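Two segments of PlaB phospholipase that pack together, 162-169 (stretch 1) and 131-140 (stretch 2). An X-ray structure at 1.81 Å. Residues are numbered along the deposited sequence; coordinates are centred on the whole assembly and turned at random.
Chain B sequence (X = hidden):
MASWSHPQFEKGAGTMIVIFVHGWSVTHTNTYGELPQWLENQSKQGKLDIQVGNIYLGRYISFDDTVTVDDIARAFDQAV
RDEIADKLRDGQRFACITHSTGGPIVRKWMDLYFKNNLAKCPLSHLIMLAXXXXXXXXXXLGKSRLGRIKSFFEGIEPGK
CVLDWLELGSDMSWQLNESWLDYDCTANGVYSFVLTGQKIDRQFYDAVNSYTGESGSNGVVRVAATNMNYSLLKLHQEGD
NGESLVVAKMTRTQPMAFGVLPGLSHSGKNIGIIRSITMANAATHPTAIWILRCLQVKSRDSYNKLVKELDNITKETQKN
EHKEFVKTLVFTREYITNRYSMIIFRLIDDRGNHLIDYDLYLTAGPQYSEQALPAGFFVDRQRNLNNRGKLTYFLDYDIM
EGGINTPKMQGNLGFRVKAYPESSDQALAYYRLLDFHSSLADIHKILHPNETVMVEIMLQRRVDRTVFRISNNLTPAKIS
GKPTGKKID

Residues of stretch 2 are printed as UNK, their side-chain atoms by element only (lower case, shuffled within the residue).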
# COMPACT_ATOMS: atom_id res chain seq x y z
N VAL B 162 -0.47 -20.78 -0.80
CA VAL B 162 -0.28 -21.69 0.32
C VAL B 162 0.29 -20.95 1.53
O VAL B 162 -0.00 -21.31 2.67
CB VAL B 162 0.63 -22.86 -0.10
CG1 VAL B 162 0.94 -23.74 1.12
CG2 VAL B 162 -0.03 -23.66 -1.22
N LEU B 163 1.12 -19.93 1.31
CA LEU B 163 1.63 -19.14 2.43
C LEU B 163 0.51 -18.37 3.12
O LEU B 163 0.55 -18.19 4.34
CB LEU B 163 2.70 -18.17 1.95
CG LEU B 163 4.00 -18.80 1.45
CD1 LEU B 163 4.98 -17.72 1.02
CD2 LEU B 163 4.64 -19.68 2.51
N ASP B 164 -0.49 -17.91 2.37
CA ASP B 164 -1.63 -17.26 3.01
C ASP B 164 -2.37 -18.23 3.93
O ASP B 164 -2.93 -17.80 4.95
CB ASP B 164 -2.58 -16.72 1.94
CG ASP B 164 -2.02 -15.53 1.20
OD1 ASP B 164 -1.25 -14.75 1.79
OD2 ASP B 164 -2.36 -15.38 0.02
N TRP B 165 -2.39 -19.52 3.59
CA TRP B 165 -3.00 -20.52 4.46
C TRP B 165 -2.13 -20.75 5.69
O TRP B 165 -2.63 -20.78 6.82
CB TRP B 165 -3.22 -21.84 3.71
CG TRP B 165 -4.21 -22.80 4.37
CD1 TRP B 165 -5.50 -23.05 3.98
CD2 TRP B 165 -3.98 -23.62 5.53
NE1 TRP B 165 -6.09 -23.96 4.83
CE2 TRP B 165 -5.18 -24.33 5.78
CE3 TRP B 165 -2.89 -23.83 6.37
CZ2 TRP B 165 -5.31 -25.22 6.84
CZ3 TRP B 165 -3.03 -24.72 7.44
CH2 TRP B 165 -4.23 -25.40 7.66
N LEU B 166 -0.83 -20.93 5.49
CA LEU B 166 0.05 -21.29 6.58
C LEU B 166 0.27 -20.14 7.57
O LEU B 166 0.71 -20.39 8.69
CB LEU B 166 1.38 -21.77 6.03
CG LEU B 166 1.33 -23.15 5.37
CD1 LEU B 166 2.52 -23.34 4.45
CD2 LEU B 166 1.31 -24.25 6.45
N GLU B 167 -0.01 -18.90 7.17
CA GLU B 167 0.25 -17.75 8.03
C GLU B 167 -0.51 -17.88 9.34
O GLU B 167 -1.71 -18.17 9.34
CB GLU B 167 -0.14 -16.46 7.30
CG GLU B 167 0.36 -15.17 8.00
CD GLU B 167 -0.01 -13.87 7.25
OE1 GLU B 167 -0.69 -13.94 6.20
OE2 GLU B 167 0.36 -12.78 7.72
N LEU B 168 0.19 -17.67 10.45
CA LEU B 168 -0.48 -17.63 11.74
C LEU B 168 -1.66 -16.68 11.67
O LEU B 168 -1.59 -15.61 11.08
CB LEU B 168 0.51 -17.20 12.82
CG LEU B 168 1.68 -18.16 13.09
CD1 LEU B 168 2.62 -17.52 14.08
CD2 LEU B 168 1.22 -19.48 13.62
N GLY B 169 -2.78 -17.11 12.26
CA GLY B 169 -3.99 -16.31 12.23
C GLY B 169 -4.74 -16.31 10.92
O GLY B 169 -5.68 -15.53 10.76
N UNK B 131 2.85 -31.70 11.33
CA UNK B 131 1.90 -30.93 10.51
C UNK B 131 1.75 -29.51 10.99
O UNK B 131 1.70 -29.25 12.19
c UNK B 131 2.14 -32.58 12.28
c UNK B 131 0.59 -31.70 10.69
c UNK B 131 0.70 -32.18 12.10
N UNK B 132 1.62 -28.58 10.03
CA UNK B 132 1.40 -27.16 10.34
C UNK B 132 -0.09 -26.88 10.50
O UNK B 132 -0.68 -26.03 9.84
c UNK B 132 2.01 -26.28 9.25
N UNK B 133 -0.71 -27.63 11.43
CA UNK B 133 -2.16 -27.61 11.54
C UNK B 133 -2.69 -26.27 12.00
O UNK B 133 -3.82 -25.90 11.64
c UNK B 133 -2.63 -28.72 12.46
o UNK B 133 -3.06 -30.19 10.61
n UNK B 133 -2.17 -31.08 12.46
c UNK B 133 -2.64 -30.07 11.77
N UNK B 134 -1.93 -25.52 12.81
CA UNK B 134 -2.32 -24.18 13.20
C UNK B 134 -1.38 -23.13 12.62
O UNK B 134 -1.32 -22.01 13.13
c UNK B 134 -3.38 -25.01 15.35
c UNK B 134 -3.22 -26.25 15.86
c UNK B 134 -5.33 -25.72 16.07
c UNK B 134 -2.39 -24.07 14.72
n UNK B 134 -4.72 -24.70 15.49
n UNK B 134 -4.44 -26.66 16.31
N UNK B 135 -0.63 -23.47 11.58
CA UNK B 135 0.20 -22.52 10.85
C UNK B 135 1.67 -22.62 11.22
O UNK B 135 2.08 -23.36 12.11
N UNK B 136 2.46 -21.82 10.50
CA UNK B 136 3.90 -21.70 10.69
C UNK B 136 4.26 -20.23 10.82
O UNK B 136 3.88 -19.42 9.96
c UNK B 136 4.69 -22.31 9.53
o UNK B 136 6.05 -21.90 9.59
N UNK B 137 5.00 -19.88 11.86
CA UNK B 137 5.43 -18.50 12.05
C UNK B 137 6.26 -18.01 10.88
O UNK B 137 6.31 -16.80 10.62
c UNK B 137 6.22 -18.37 13.35
N UNK B 138 6.90 -18.92 10.14
CA UNK B 138 7.77 -18.54 9.05
C UNK B 138 7.00 -18.05 7.83
O UNK B 138 7.57 -17.34 6.99
c UNK B 138 10.79 -19.09 9.67
c UNK B 138 9.76 -20.19 9.56
c UNK B 138 10.41 -21.43 8.99
c UNK B 138 8.63 -19.74 8.64
N UNK B 139 5.71 -18.40 7.70
CA UNK B 139 4.97 -18.10 6.48
C UNK B 139 4.89 -16.60 6.24
O UNK B 139 4.96 -16.15 5.09
c UNK B 139 3.57 -18.71 6.54
N UNK B 140 4.74 -15.82 7.30
CA UNK B 140 4.64 -14.38 7.14
C UNK B 140 5.90 -13.80 6.52
O UNK B 140 5.82 -12.85 5.74
c UNK B 140 4.33 -13.73 8.49
o UNK B 140 4.16 -11.04 10.45
c UNK B 140 4.10 -12.24 8.38
c UNK B 140 3.48 -11.64 9.62
n UNK B 140 2.16 -11.78 9.76
O HOH W 1 -2.95 -20.01 12.72
O HOH W 2 3.11 -16.77 9.83

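Position 131 carries three side-chain carbons that close a ring onto the backbone N and do not reach stretch 1, which can only be proline. P131 leads the chain into the turn that follows. Position 132 has a single side-chain carbon, its CB, which points toward stretch 1 and sits 3.5 Å from L166 CD2: alanine. The A132 O lies near the plane of the W165 ring, at its edge, 3.6 Å from W165 CZ3.

At position 133 there are two carbons, the second bearing one oxygen and one nitrogen; the CA-to-CB bond points away and the side chain stays 5.7 Å or more from stretch 1. This is asparagine. The side chain of N133 bonds elsewhere in the structure, and N133 O lies 4.0 Å from W165 CH2. Position 134 has one carbon followed by a five-membered ring of three carbons and two nitrogens. Its CA-to-CB bond also points away, and the side chain stays 5.9 Å or more from stretch 1; the ring is the signature of histidine. The H134 O meets L168 CD2 at 3.6 Å and accepts a hydrogen bond from water 1 (2.6 Å), which in turn accepts one from G169 N (2.9 Å).

Position 135 has no side-chain atoms and is glycine. It closes a type I turn begun at A132, with G135 N bonded to A132 O at 3.1 Å. Its phi/psi of 102/176 would jam a CB against the preceding carbonyl, and an ideal CB would also lie 2.7 Å from L166 O, a clash. Bare, the G135 CA can come to 3.1 Å from L166 O.

Position 136 shows one carbon and one oxygen, with no second carbon and no side-chain approach to stretch 1 closer than 4.5 Å: serine. Its backbone makes the main-chain link, S136 N donating to L166 O at 2.9 Å and 161°. S136 OG accepts from the N of position 138 at 3.1 Å and also bonds elsewhere in the structure.

Position 137 has one carbon, a CB directed away overall that still touches L168 CD1 at 3.8 Å: alanine. Position 138 has four carbons forked at the second, pointing away without contact, hence leucine. Position 139 again has one carbon, but this CB points toward stretch 1, lying 3.6 Å from E167 N, 3.8 Å from L166 CB and 4.3 Å from L163 CD2: alanine. Position 140 has three carbons in a row, the third carrying one oxygen and one nitrogen, and the nitrogen lies 2.9 Å from E167 OE2: glutamine. Extended through t, t, Q140 donates from NE2 a hydrogen bond to E167 OE2 at 164°.

The rule here is small residues against leucines. A132 and A139 both pack on L166, and G135 lets the backbone come close enough for the carbonyl of L166, the last helical residue, to accept S136 N. Beyond the helix, L168 covers the backbone from H134 to A137, and water 2 accepts from both L168 N (3.1 Å) and Q140 N (3.2 Å). One polar side-chain pair, Q140 with E167, joins a contact otherwise built from apolar packing, backbone and water.

Stretch 2, residues 131-140: PANHGSALAQ
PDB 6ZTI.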